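Local coordinates for lipoate-protein ligase 1 (Plasmodium falciparum, PDB 5T8U) that binds lipoic acid in the pocket of a lipoate-protein ligase catalytic domain, at residues G97-H101 / I177-L182; K150-S154 / H166-L170; R63-K69 / V87-F93. All coordinates share one frame. Residues are numbered along the deposited sequence.

Interaction 1. Residues G97-H101 / I177-L182. With LPA (lipoic acid), chain C.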
loop_
_atom_site.group_PDB
_atom_site.type_symbol
_atom_site.label_atom_id
_atom_site.label_comp_id
_atom_site.label_asym_id
_atom_site.label_seq_id
_atom_site.Cartn_x
_atom_site.Cartn_y
_atom_site.Cartn_z
ATOM N N GLY A 97 2.342 -4.434 6.942
ATOM C CA GLY A 97 2.808 -5.771 7.225
ATOM C C GLY A 97 2.616 -6.718 6.050
ATOM O O GLY A 97 2.013 -6.386 5.033
ATOM N N ALA A 98 3.151 -7.924 6.215
ATOM C CA ALA A 98 3.040 -8.940 5.178
ATOM C C ALA A 98 1.613 -9.466 5.109
ATOM O O ALA A 98 1.022 -9.824 6.132
ATOM C CB ALA A 98 4.016 -10.085 5.450
ATOM N N VAL A 99 1.059 -9.509 3.898
ATOM C CA VAL A 99 -0.303 -9.973 3.677
ATOM C C VAL A 99 -0.298 -11.034 2.586
ATOM O O VAL A 99 0.639 -11.150 1.792
ATOM C CB VAL A 99 -1.258 -8.820 3.297
ATOM C CG1 VAL A 99 -1.377 -7.829 4.449
ATOM C CG2 VAL A 99 -0.780 -8.124 2.032
ATOM N N TYR A 100 -1.377 -11.812 2.558
ATOM C CA TYR A 100 -1.569 -12.886 1.597
ATOM C C TYR A 100 -2.721 -12.535 0.667
ATOM O O TYR A 100 -3.709 -11.928 1.090
ATOM C CB TYR A 100 -1.856 -14.201 2.323
ATOM C CG TYR A 100 -2.213 -15.368 1.431
ATOM C CD1 TYR A 100 -1.229 -16.114 0.795
ATOM C CD2 TYR A 100 -3.536 -15.741 1.247
ATOM C CE1 TYR A 100 -1.554 -17.187 -0.009
ATOM C CE2 TYR A 100 -3.872 -16.814 0.443
ATOM C CZ TYR A 100 -2.877 -17.533 -0.181
ATOM O OH TYR A 100 -3.200 -18.602 -0.983
ATOM N N HIS A 101 -2.589 -12.922 -0.599
ATOM C CA HIS A 101 -3.589 -12.630 -1.615
ATOM C C HIS A 101 -3.981 -13.909 -2.335
ATOM O O HIS A 101 -3.171 -14.825 -2.493
ATOM C CB HIS A 101 -3.076 -11.620 -2.650
ATOM C CG HIS A 101 -3.150 -10.194 -2.204
ATOM N ND1 HIS A 101 -3.587 -9.820 -0.952
ATOM C CD2 HIS A 101 -2.843 -9.045 -2.853
ATOM C CE1 HIS A 101 -3.544 -8.504 -0.847
ATOM N NE2 HIS A 101 -3.096 -8.010 -1.987
ATOM N N ILE A 177 -5.299 -20.912 5.509
ATOM C CA ILE A 177 -4.015 -21.153 4.860
ATOM C C ILE A 177 -2.974 -20.118 5.267
ATOM O O ILE A 177 -1.769 -20.384 5.171
ATOM C CB ILE A 177 -4.199 -21.185 3.326
ATOM C CG1 ILE A 177 -3.041 -21.929 2.659
ATOM C CG2 ILE A 177 -4.332 -19.777 2.749
ATOM C CD1 ILE A 177 -3.185 -23.436 2.711
ATOM N N LEU A 178 -3.409 -18.944 5.732
ATOM C CA LEU A 178 -2.484 -17.850 6.014
ATOM C C LEU A 178 -1.337 -18.300 6.911
ATOM O O LEU A 178 -0.165 -18.026 6.626
ATOM C CB LEU A 178 -3.239 -16.690 6.665
ATOM C CG LEU A 178 -4.433 -16.133 5.889
ATOM C CD1 LEU A 178 -5.113 -15.026 6.678
ATOM C CD2 LEU A 178 -3.987 -15.616 4.541
ATOM N N ASN A 179 -1.656 -18.995 8.003
ATOM C CA ASN A 179 -0.643 -19.361 8.985
ATOM C C ASN A 179 0.451 -20.254 8.414
ATOM O O ASN A 179 1.462 -20.468 9.092
ATOM C CB ASN A 179 -1.308 -20.048 10.179
ATOM C CG ASN A 179 -2.069 -19.076 11.062
ATOM O OD1 ASN A 179 -1.589 -17.981 11.355
ATOM N ND2 ASN A 179 -3.266 -19.469 11.481
ATOM N N LYS A 180 0.284 -20.783 7.199
ATOM C CA LYS A 180 1.353 -21.559 6.582
ATOM C C LYS A 180 2.478 -20.674 6.061
ATOM O O LYS A 180 3.635 -21.108 6.022
ATOM C CB LYS A 180 0.809 -22.403 5.429
ATOM C CG LYS A 180 -0.084 -23.557 5.846
ATOM C CD LYS A 180 -0.453 -24.406 4.640
ATOM C CE LYS A 180 -1.446 -25.500 4.994
ATOM N NZ LYS A 180 -1.826 -26.309 3.800
ATOM N N TYR A 181 2.165 -19.443 5.663
ATOM C CA TYR A 181 3.106 -18.576 4.964
ATOM C C TYR A 181 3.625 -17.428 5.812
ATOM O O TYR A 181 4.793 -17.053 5.683
ATOM C CB TYR A 181 2.441 -18.010 3.702
ATOM C CG TYR A 181 1.798 -19.072 2.836
ATOM C CD1 TYR A 181 0.618 -18.816 2.150
ATOM C CD2 TYR A 181 2.369 -20.331 2.710
ATOM C CE1 TYR A 181 0.026 -19.785 1.362
ATOM C CE2 TYR A 181 1.784 -21.305 1.925
ATOM C CZ TYR A 181 0.614 -21.028 1.252
ATOM O OH TYR A 181 0.031 -21.998 0.468
ATOM N N LEU A 182 2.791 -16.857 6.682
ATOM C CA LEU A 182 3.194 -15.724 7.515
ATOM C C LEU A 182 3.934 -16.253 8.745
ATOM O O LEU A 182 3.431 -16.262 9.870
ATOM C CB LEU A 182 1.979 -14.888 7.895
ATOM C CG LEU A 182 1.053 -14.531 6.727
ATOM C CD1 LEU A 182 -0.150 -13.736 7.211
ATOM C CD2 LEU A 182 1.800 -13.764 5.643
HETATM C C1 LPA C . -1.894 -3.801 6.593
HETATM O O1 LPA C . -2.768 -4.528 7.134
HETATM C C2 LPA C . -2.171 -3.162 5.234
HETATM O O2 LPA C . -0.794 -3.598 7.173
HETATM C C3 LPA C . -2.219 -4.254 4.169
HETATM C C4 LPA C . -2.131 -3.631 2.777
HETATM C C5 LPA C . -1.873 -4.740 1.759
HETATM C C6 LPA C . -1.662 -4.204 0.479
HETATM S S6 LPA C . -0.892 -5.220 -0.386
HETATM C C7 LPA C . -3.390 -3.893 -0.432
HETATM C C8 LPA C . -3.226 -4.272 -1.972
HETATM S S8 LPA C . -1.528 -4.930 -2.178
#
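Gly97 opens the 97-101 segment at the lipoic acid: its N donates a hydrogen bond of 3.3 Å to the carboxylate O2, while Lys150 NZ is hydrogen-bonded to the same ligand. Ala98 turns its CB the other way, toward the 177-182 segment, where it lies 4.3 Å from Leu182 CD2. Val99 points away from that segment, and its CG2 packs 3.6 Å from C5 of the ligand chain. Tyr100 carries most of the contact. Its side chain reaches into the 177-182 segment, where its CD2 meets Leu178 CD2 at 3.3 Å and its CE2 meets Ile177 CG2 at 3.8 Å. On the same side of the ring plane, Tyr100 CE1 comes within 3.3 Å of Tyr181 CE1; the two rings meet obliquely, centroids 5.4 Å apart, and Tyr181 OH is hydrogen-bonded to Asp85. His101 faces the pocket again, its NE2 3.5 Å from S8 of the ligand and its ND1 hydrogen-bonded to Tyr100 O (2.9 Å). One face of this edge strand thus lines the lipoic acid site and the other rests on the 177-182 segment. That contact is apolar throughout, so shape and burial hold it rather than directed bonds.

Interaction 2. Residues K150-S154 / H166-L170. With LPA (lipoic acid), chain C.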
loop_
_atom_site.group_PDB
_atom_site.type_symbol
_atom_site.label_atom_id
_atom_site.label_comp_id
_atom_site.label_asym_id
_atom_site.label_seq_id
_atom_site.Cartn_x
_atom_site.Cartn_y
_atom_site.Cartn_z
ATOM N N LYS A 150 -10.983 -7.872 11.265
ATOM C CA LYS A 150 -10.465 -7.258 10.052
ATOM C C LYS A 150 -11.114 -7.872 8.817
ATOM O O LYS A 150 -11.142 -9.096 8.659
ATOM C CB LYS A 150 -8.947 -7.429 9.981
ATOM C CG LYS A 150 -8.261 -6.460 9.028
ATOM C CD LYS A 150 -7.002 -7.053 8.402
ATOM C CE LYS A 150 -5.785 -6.172 8.641
ATOM N NZ LYS A 150 -4.648 -6.535 7.749
ATOM N N CYS A 151 -11.642 -7.014 7.942
ATOM C CA CYS A 151 -12.091 -7.431 6.622
ATOM C C CYS A 151 -11.408 -6.667 5.498
ATOM O O CYS A 151 -11.586 -7.032 4.329
ATOM C CB CYS A 151 -13.614 -7.267 6.483
ATOM S SG CYS A 151 -14.167 -5.588 6.127
ATOM N N SER A 152 -10.638 -5.627 5.812
ATOM C CA SER A 152 -9.903 -4.880 4.803
ATOM C C SER A 152 -8.661 -4.274 5.441
ATOM O O SER A 152 -8.648 -3.964 6.635
ATOM C CB SER A 152 -10.772 -3.785 4.170
ATOM O OG SER A 152 -9.977 -2.750 3.618
ATOM N N GLY A 153 -7.616 -4.111 4.632
ATOM C CA GLY A 153 -6.360 -3.569 5.127
ATOM C C GLY A 153 -5.673 -2.671 4.119
ATOM O O GLY A 153 -5.397 -3.097 2.994
ATOM N N SER A 154 -5.372 -1.436 4.509
ATOM C CA SER A 154 -4.930 -0.415 3.571
ATOM C C SER A 154 -3.488 0.005 3.826
ATOM O O SER A 154 -2.910 -0.250 4.886
ATOM C CB SER A 154 -5.843 0.813 3.649
ATOM O OG SER A 154 -7.186 0.465 3.357
ATOM N N HIS A 166 -4.086 2.392 -1.344
ATOM C CA HIS A 166 -4.441 1.092 -1.898
ATOM C C HIS A 166 -4.553 0.075 -0.772
ATOM O O HIS A 166 -3.667 -0.015 0.086
ATOM C CB HIS A 166 -3.425 0.634 -2.954
ATOM C CG HIS A 166 -2.181 0.020 -2.393
ATOM N ND1 HIS A 166 -2.013 -1.343 -2.276
ATOM C CD2 HIS A 166 -1.036 0.580 -1.938
ATOM C CE1 HIS A 166 -0.822 -1.596 -1.762
ATOM N NE2 HIS A 166 -0.208 -0.446 -1.549
ATOM N N GLY A 167 -5.654 -0.678 -0.776
ATOM C CA GLY A 167 -5.942 -1.633 0.273
ATOM C C GLY A 167 -6.615 -2.872 -0.283
ATOM O O GLY A 167 -6.906 -2.964 -1.479
ATOM N N THR A 168 -6.866 -3.820 0.616
ATOM C CA THR A 168 -7.453 -5.105 0.273
ATOM C C THR A 168 -8.803 -5.256 0.956
ATOM O O THR A 168 -8.976 -4.846 2.110
ATOM C CB THR A 168 -6.535 -6.262 0.688
ATOM O OG1 THR A 168 -7.131 -7.511 0.312
ATOM C CG2 THR A 168 -6.296 -6.254 2.192
ATOM N N ILE A 169 -9.752 -5.841 0.227
ATOM C CA ILE A 169 -11.062 -6.218 0.744
ATOM C C ILE A 169 -11.156 -7.736 0.696
ATOM O O ILE A 169 -10.712 -8.362 -0.274
ATOM C CB ILE A 169 -12.201 -5.571 -0.072
ATOM C CG1 ILE A 169 -12.130 -4.044 0.031
ATOM C CG2 ILE A 169 -13.563 -6.082 0.401
ATOM C CD1 ILE A 169 -13.083 -3.317 -0.901
ATOM N N LEU A 170 -11.734 -8.327 1.737
ATOM C CA LEU A 170 -11.794 -9.776 1.875
ATOM C C LEU A 170 -13.194 -10.273 1.531
ATOM O O LEU A 170 -14.165 -9.937 2.218
ATOM C CB LEU A 170 -11.398 -10.196 3.290
ATOM C CG LEU A 170 -9.918 -10.542 3.466
ATOM C CD1 LEU A 170 -9.002 -9.475 2.871
ATOM C CD2 LEU A 170 -9.618 -10.739 4.935
HETATM C C1 LPA C . -1.894 -3.801 6.593
HETATM O O1 LPA C . -2.768 -4.528 7.134
HETATM C C2 LPA C . -2.171 -3.162 5.234
HETATM O O2 LPA C . -0.794 -3.598 7.173
HETATM C C3 LPA C . -2.219 -4.254 4.169
HETATM C C4 LPA C . -2.131 -3.631 2.777
HETATM C C5 LPA C . -1.873 -4.740 1.759
HETATM C C6 LPA C . -1.662 -4.204 0.479
HETATM S S6 LPA C . -0.892 -5.220 -0.386
HETATM C C7 LPA C . -3.390 -3.893 -0.432
HETATM C C8 LPA C . -3.226 -4.272 -1.972
HETATM S S8 LPA C . -1.528 -4.930 -2.178
#
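These segments belong to an antiparallel beta hairpin, strands 150-159 and 162-170, within the large mixed sheet of the catalytic domain; their axes approach to 4.3 Å. Cys151 and Thr168 bury the most surface, followed by Leu170. Cys151 forms a classic beta bulge with Ser152, both facing Ile144 on the next strand, and still uses its O to accept a hydrogen bond from Leu170 N at 2.9 Å. Leu170 leans over that junction, its CB 3.3 Å from Cys151 O, and its side chain also touches Ile202. Thr168 and Gly153 form a hydrogen-bonded pair, resting chiefly on Thr168 N to Gly153 O (2.9 Å). Thr168 O accepts hydrogen bonds from Gly153 N (3.0 Å) and Ser152 OG (2.8 Å), though its position is less certain. Thr168 CG2 lies 3.4 Å from Gly153 O, and its OG1 makes a weak hydrogen bond to Val106 O on strand 105-112. Two glycines leave room here: a CB on Gly167 would collide with Ser154 OG, and one on Gly153 with Lys150 NZ. Strand backbone comes right up to the lipoic acid, with Gly153 O 3.3 Å from C4 and Gly167 C 3.4 Å from C7. At the carboxylate end of the ligand, Lys150 NZ donates a 2.8 Å hydrogen bond to O1.

Interaction 3. Residues R63-K69 / V87-F93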
loop_
_atom_site.group_PDB
_atom_site.type_symbol
_atom_site.label_atom_id
_atom_site.label_comp_id
_atom_site.label_asym_id
_atom_site.label_seq_id
_atom_site.Cartn_x
_atom_site.Cartn_y
_atom_site.Cartn_z
ATOM N N ARG A 63 -2.499 -16.579 -5.647
ATOM C CA ARG A 63 -1.852 -16.873 -4.374
ATOM C C ARG A 63 -0.514 -16.150 -4.274
ATOM O O ARG A 63 0.414 -16.436 -5.036
ATOM C CB ARG A 63 -1.668 -18.384 -4.233
ATOM C CG ARG A 63 -2.987 -19.150 -4.319
ATOM C CD ARG A 63 -2.821 -20.655 -4.183
ATOM N NE ARG A 63 -2.290 -21.268 -5.401
ATOM C CZ ARG A 63 -1.109 -21.875 -5.508
ATOM N NH1 ARG A 63 -0.292 -21.981 -4.468
ATOM N NH2 ARG A 63 -0.744 -22.391 -6.674
ATOM N N SER A 64 -0.413 -15.212 -3.331
ATOM C CA SER A 64 0.765 -14.360 -3.243
ATOM C C SER A 64 1.006 -13.936 -1.801
ATOM O O SER A 64 0.100 -13.948 -0.963
ATOM C CB SER A 64 0.618 -13.116 -4.127
ATOM O OG SER A 64 0.166 -13.460 -5.424
ATOM N N ILE A 65 2.254 -13.558 -1.528
ATOM C CA ILE A 65 2.656 -12.911 -0.283
ATOM C C ILE A 65 3.275 -11.573 -0.659
ATOM O O ILE A 65 4.269 -11.530 -1.395
ATOM C CB ILE A 65 3.656 -13.757 0.522
ATOM C CG1 ILE A 65 3.099 -15.157 0.800
ATOM C CG2 ILE A 65 4.021 -13.056 1.835
ATOM C CD1 ILE A 65 1.873 -15.176 1.687
ATOM N N ILE A 66 2.690 -10.486 -0.163
ATOM C CA ILE A 66 3.198 -9.142 -0.404
ATOM C C ILE A 66 3.693 -8.602 0.930
ATOM O O ILE A 66 2.938 -8.548 1.908
ATOM C CB ILE A 66 2.134 -8.229 -1.028
ATOM C CG1 ILE A 66 1.558 -8.872 -2.295
ATOM C CG2 ILE A 66 2.741 -6.881 -1.388
ATOM C CD1 ILE A 66 0.391 -9.818 -2.058
ATOM N N ILE A 67 4.961 -8.197 0.964
ATOM C CA ILE A 67 5.667 -7.949 2.215
ATOM C C ILE A 67 5.459 -6.511 2.672
ATOM O O ILE A 67 4.703 -6.250 3.614
ATOM C CB ILE A 67 7.166 -8.269 2.056
ATOM C CG1 ILE A 67 7.360 -9.725 1.627
ATOM C CG2 ILE A 67 7.904 -8.016 3.353
ATOM C CD1 ILE A 67 8.778 -10.066 1.215
ATOM N N GLY A 68 6.132 -5.572 2.016
ATOM C CA GLY A 68 6.152 -4.192 2.463
ATOM C C GLY A 68 7.512 -3.567 2.233
ATOM O O GLY A 68 8.538 -4.235 2.392
ATOM N N LYS A 69 7.534 -2.284 1.867
ATOM C CA LYS A 69 8.774 -1.660 1.415
ATOM C C LYS A 69 9.902 -1.805 2.426
ATOM O O LYS A 69 11.073 -1.892 2.038
ATOM C CB LYS A 69 8.533 -0.179 1.113
ATOM C CG LYS A 69 9.811 0.607 0.872
ATOM C CD LYS A 69 9.536 1.971 0.269
ATOM C CE LYS A 69 10.491 3.015 0.823
ATOM N NZ LYS A 69 10.502 4.262 0.010
ATOM N N VAL A 87 3.661 -20.305 -4.164
ATOM C CA VAL A 87 3.099 -18.981 -3.918
ATOM C C VAL A 87 4.122 -17.937 -4.341
ATOM O O VAL A 87 5.315 -18.058 -4.036
ATOM C CB VAL A 87 2.707 -18.811 -2.436
ATOM C CG1 VAL A 87 2.279 -17.374 -2.140
ATOM C CG2 VAL A 87 1.591 -19.781 -2.071
ATOM N N LEU A 88 3.655 -16.912 -5.047
ATOM C CA LEU A 88 4.531 -15.843 -5.500
ATOM C C LEU A 88 4.837 -14.890 -4.352
ATOM O O LEU A 88 4.068 -14.770 -3.395
ATOM C CB LEU A 88 3.891 -15.083 -6.661
ATOM C CG LEU A 88 3.551 -15.934 -7.889
ATOM C CD1 LEU A 88 2.790 -15.117 -8.923
ATOM C CD2 LEU A 88 4.812 -16.528 -8.501
ATOM N N VAL A 89 5.979 -14.216 -4.451
ATOM C CA VAL A 89 6.452 -13.297 -3.424
ATOM C C VAL A 89 6.681 -11.937 -4.065
ATOM O O VAL A 89 7.163 -11.849 -5.200
ATOM C CB VAL A 89 7.742 -13.815 -2.754
ATOM C CG1 VAL A 89 8.264 -12.817 -1.725
ATOM C CG2 VAL A 89 7.491 -15.170 -2.102
ATOM N N ALA A 90 6.334 -10.877 -3.338
ATOM C CA ALA A 90 6.496 -9.527 -3.855
ATOM C C ALA A 90 6.720 -8.559 -2.701
ATOM O O ALA A 90 6.385 -8.840 -1.548
ATOM C CB ALA A 90 5.282 -9.094 -4.682
ATOM N N ARG A 91 7.300 -7.409 -3.037
ATOM C CA ARG A 91 7.506 -6.313 -2.100
ATOM C C ARG A 91 6.906 -5.057 -2.711
ATOM O O ARG A 91 7.330 -4.628 -3.789
ATOM C CB ARG A 91 8.995 -6.112 -1.794
ATOM C CG ARG A 91 9.305 -4.892 -0.927
ATOM C CD ARG A 91 10.806 -4.680 -0.795
ATOM N NE ARG A 91 11.464 -5.800 -0.124
ATOM C CZ ARG A 91 11.718 -5.863 1.181
ATOM N NH1 ARG A 91 11.375 -4.870 1.991
ATOM N NH2 ARG A 91 12.320 -6.932 1.682
ATOM N N ARG A 92 5.926 -4.475 -2.028
ATOM C CA ARG A 92 5.255 -3.289 -2.531
ATOM C C ARG A 92 6.035 -2.033 -2.148
ATOM O O ARG A 92 7.025 -2.077 -1.412
ATOM C CB ARG A 92 3.824 -3.220 -1.998
ATOM C CG ARG A 92 3.717 -3.276 -0.483
ATOM C CD ARG A 92 2.277 -3.179 -0.015
ATOM N NE ARG A 92 2.190 -3.136 1.443
ATOM C CZ ARG A 92 2.121 -4.205 2.232
ATOM N NH1 ARG A 92 2.051 -4.051 3.547
ATOM N NH2 ARG A 92 2.122 -5.427 1.717
ATOM N N PHE A 93 5.576 -0.896 -2.667
ATOM C CA PHE A 93 6.227 0.385 -2.430
ATOM C C PHE A 93 5.683 1.117 -1.212
ATOM O O PHE A 93 6.268 2.126 -0.804
ATOM C CB PHE A 93 6.080 1.282 -3.665
ATOM C CG PHE A 93 6.735 0.727 -4.899
ATOM C CD1 PHE A 93 8.045 0.277 -4.863
ATOM C CD2 PHE A 93 6.037 0.646 -6.095
ATOM C CE1 PHE A 93 8.649 -0.236 -5.996
ATOM C CE2 PHE A 93 6.637 0.131 -7.231
ATOM C CZ PHE A 93 7.944 -0.309 -7.181
#
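Val87 makes the first bump: its CG1 settles against the backbone of the 63-69 segment, 3.5 Å from Ser64 CA and 3.8 Å from Ile65 CG1. Further along, Ile67 CD1 reaches back to Val89 CG1 (4.1 Å). Ile82 of helix 79-84 fits into the hollow among Ile65, Val87 and Val89, and Ile73 of helix 73-76 packs against Val89 and Ile67. On the face of Ser64, Ile66 and Ala90, the small Ala90 leaves room beside it for Ile66, Ala90 CB lying 4.4 Å from Ile66 CG1, and Ile22 of helix 22-34 covers Ser64 and Ile66. Strands 64-66 and 88-90 are parallel neighbours joined through helices 73-76 and 79-84, a beta-alpha-beta crossover. A ladder of backbone hydrogen bonds joins them: Leu88 N to Arg63 O (3.3 Å), Ile65 N to Leu88 O (2.9 Å), Ala90 N to Ile65 O (2.9 Å) and Ile67 N to Ala90 O (3.0 Å). Beyond the strands, Gly68 has backbone angles that a side chain would not tolerate, and the Arg92 guanidinium lies with one face over the Ile67-Gly68 peptide. Its NH2 makes a weak hydrogen bond to Ile66 O (3.2 Å), its NH1 is hydrogen-bonded to Gly97 O, and the side chain touches the lipoic acid. Arg91, hydrogen-bonded through NH2 to Cys271 O, curls back so that its NH1 makes a weak 3.0 Å hydrogen bond to Lys69 O.

How the interactions relate
Interactions 2 and 3 are buried and built on strand pairing, antiparallel in the large sheet and parallel in the small one; interaction 1 is only partly buried and sets a short helix against a strand by apolar side chains. Interactions 1 and 3 share the small sheet: strand 64-66 lies between 88-90 and 99-101, with Val99 N 2.9 Å from Ile66 O, and Arg92 NH1 is 2.8 Å from Gly97 O. Interaction 2 approaches from the large sheet, touching the others where His101 CE1 lies 3.9 Å from Thr168 OG1 and His166 CE1 3.9 Å from Arg92 CD. The lipoic acid sits between the two sheets, and each interaction supplies residues to its pocket.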